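Local coordinates for protein catalase-3 (Neurospora crassa, PDB 3EJ6) that breaks hydrogen peroxide down into water and dioxygen with the help of heme, and so probably protects the cell from peroxide damage, at residues 6-11 and 318-323. Residues are numbered along the deposited sequence; the frame is centred on the assembly and turned at random.
Sequences VDARQR and LNRNPM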
loop_
_atom_site.group_PDB
_atom_site.type_symbol
_atom_site.label_atom_id
_atom_site.label_comp_id
_atom_site.label_asym_id
_atom_site.label_seq_id
_atom_site.Cartn_x
_atom_site.Cartn_y
_atom_site.Cartn_z
ATOM N N VAL A 6 3.030 33.685 20.650
ATOM C CA VAL A 6 3.805 32.983 19.626
ATOM C C VAL A 6 2.859 32.295 18.641
ATOM O O VAL A 6 1.713 31.989 18.980
ATOM C CB VAL A 6 4.757 31.935 20.253
ATOM C CG1 VAL A 6 3.971 30.754 20.820
ATOM C CG2 VAL A 6 5.783 31.458 19.233
ATOM N N ASP A 7 3.341 32.066 17.422
ATOM C CA ASP A 7 2.573 31.337 16.415
ATOM C C ASP A 7 2.495 29.863 16.803
ATOM O O ASP A 7 3.512 29.239 17.112
ATOM C CB ASP A 7 3.214 31.486 15.029
ATOM C CG ASP A 7 2.278 31.074 13.895
ATOM O OD1 ASP A 7 1.397 30.214 14.109
ATOM O OD2 ASP A 7 2.430 31.616 12.780
ATOM N N ALA A 8 1.282 29.319 16.788
ATOM C CA ALA A 8 1.053 27.906 17.092
ATOM C C ALA A 8 1.662 27.002 16.021
ATOM O O ALA A 8 2.094 25.889 16.318
ATOM C CB ALA A 8 -0.437 27.630 17.232
ATOM N N ARG A 9 1.701 27.495 14.784
ATOM C CA ARG A 9 2.258 26.746 13.651
ATOM C C ARG A 9 3.686 27.187 13.304
ATOM O O ARG A 9 4.105 27.099 12.147
ATOM C CB ARG A 9 1.360 26.911 12.420
ATOM C CG ARG A 9 -0.130 26.918 12.726
ATOM C CD ARG A 9 -0.980 26.634 11.494
ATOM N NE ARG A 9 -0.473 27.292 10.288
ATOM C CZ ARG A 9 0.214 26.692 9.314
ATOM N NH1 ARG A 9 0.502 25.394 9.368
ATOM N NH2 ARG A 9 0.620 27.401 8.269
ATOM N N GLN A 10 4.429 27.649 14.308
ATOM C CA GLN A 10 5.799 28.142 14.114
ATOM C C GLN A 10 6.737 27.033 13.637
ATOM O O GLN A 10 7.581 27.253 12.770
ATOM C CB GLN A 10 6.339 28.749 15.417
ATOM C CG GLN A 10 7.748 29.337 15.319
ATOM C CD GLN A 10 7.815 30.569 14.435
ATOM O OE1 GLN A 10 7.038 31.510 14.601
ATOM N NE2 GLN A 10 8.753 30.574 13.493
ATOM N N ARG A 11 6.583 25.847 14.217
ATOM C CA ARG A 11 7.413 24.690 13.871
ATOM C C ARG A 11 7.130 24.168 12.455
ATOM O O ARG A 11 7.988 23.537 11.838
ATOM C CB ARG A 11 7.202 23.567 14.892
ATOM C CG ARG A 11 5.848 22.893 14.778
ATOM C CD ARG A 11 5.482 22.093 16.006
ATOM N NE ARG A 11 4.210 21.406 15.797
ATOM C CZ ARG A 11 3.005 21.916 16.049
ATOM N NH1 ARG A 11 2.862 23.140 16.549
ATOM N NH2 ARG A 11 1.925 21.188 15.802
ATOM N N LEU A 318 -8.123 28.233 20.241
ATOM C CA LEU A 318 -7.793 27.938 18.847
ATOM C C LEU A 318 -7.772 29.231 18.037
ATOM O O LEU A 318 -8.813 29.857 17.843
ATOM C CB LEU A 318 -8.813 26.962 18.255
ATOM C CG LEU A 318 -8.971 25.631 18.995
ATOM C CD1 LEU A 318 -10.125 24.828 18.412
ATOM C CD2 LEU A 318 -7.679 24.826 18.950
ATOM N N ASN A 319 -6.590 29.623 17.563
ATOM C CA ASN A 319 -6.413 30.923 16.890
ATOM C C ASN A 319 -5.545 30.919 15.617
ATOM O O ASN A 319 -5.105 31.980 15.165
ATOM C CB ASN A 319 -5.886 31.968 17.892
ATOM C CG ASN A 319 -4.620 31.521 18.623
ATOM O OD1 ASN A 319 -4.331 32.008 19.717
ATOM N ND2 ASN A 319 -3.864 30.608 18.026
ATOM N N ARG A 320 -5.310 29.743 15.039
ATOM C CA ARG A 320 -4.548 29.625 13.789
ATOM C C ARG A 320 -5.156 28.545 12.895
ATOM O O ARG A 320 -5.096 27.357 13.218
ATOM C CB ARG A 320 -3.078 29.281 14.061
ATOM C CG ARG A 320 -2.330 30.241 14.972
ATOM C CD ARG A 320 -2.001 31.562 14.299
ATOM N NE ARG A 320 -1.430 32.514 15.252
ATOM C CZ ARG A 320 -0.964 33.722 14.941
ATOM N NH1 ARG A 320 -0.987 34.161 13.685
ATOM N NH2 ARG A 320 -0.468 34.499 15.898
ATOM N N ASN A 321 -5.742 28.962 11.776
ATOM C CA ASN A 321 -6.248 28.026 10.775
ATOM C C ASN A 321 -5.097 27.403 9.982
ATOM O O ASN A 321 -4.027 28.005 9.869
ATOM C CB ASN A 321 -7.210 28.734 9.815
ATOM C CG ASN A 321 -8.567 29.017 10.440
ATOM O OD1 ASN A 321 -9.056 28.255 11.273
ATOM N ND2 ASN A 321 -9.189 30.115 10.024
ATOM N N PRO A 322 -5.309 26.193 9.431
ATOM C CA PRO A 322 -4.286 25.561 8.600
ATOM C C PRO A 322 -4.168 26.224 7.228
ATOM O O PRO A 322 -5.119 26.851 6.762
ATOM C CB PRO A 322 -4.798 24.126 8.455
ATOM C CG PRO A 322 -6.265 24.243 8.567
ATOM C CD PRO A 322 -6.511 25.347 9.553
ATOM N N MET A 323 -3.003 26.088 6.599
ATOM C CA MET A 323 -2.782 26.612 5.245
ATOM C C MET A 323 -3.042 25.557 4.168
ATOM O O MET A 323 -3.404 25.900 3.043
ATOM C CB MET A 323 -1.368 27.186 5.105
ATOM C CG MET A 323 -1.244 28.616 5.622
ATOM S SD MET A 323 0.150 29.514 4.916
ATOM C CE MET A 323 -0.103 31.140 5.626
HETATM O O HOH W 1 -0.656 30.803 18.254
#
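The carboxylate of Asp-7 stacks over one face of the Arg-320 guanidinium, offset toward its rim, the planes 25° apart. Asp-7 OD1 stands 3.8 Å from Arg-320 NE, a long salt bridge of charge alone: no N-H of Arg-320 points at it. That same oxygen accepts the backbone N-H of Arg-9 from above the carboxylate plane (Arg-9 N to Asp-7 OD1, 2.8 Å), an Asx turn at the start of a type I beta turn. With CG trans to the main-chain nitrogen (chi1 -165°), the carboxylate sits beside its own carbonyl carbon, where OD1 meets both. Were Asp-7 an alanine, the Arg-9 N-H would probably lose its acceptor and the Arg-320 charge its stacked, if distant, mate, leaving the turn less firmly fixed. Nearer the backbone, Arg-320 CG touches Ala-8 CB at 3.9 Å. Arg-9 crosses Arg-320 at a slant, its CG 4.0 Å from Arg-320 CB and the guanidinium planes 52° apart. Its chain bends at chi3, setting one guanidinium face over Met-323 N while NH2 touches Met-323 CG at 3.5 Å. Glu-16 and Glu-328 meet its charge, the latter also accepting from Met-323 N. Ile-396 and Lys-398 of the second subunit pack on Arg-9 and Met-323 respectively. The contact thus lays the N-terminal arm against the end of strand 311-320, at a classic beta bulge facing His-78, on the beta-barrel of the catalase fold.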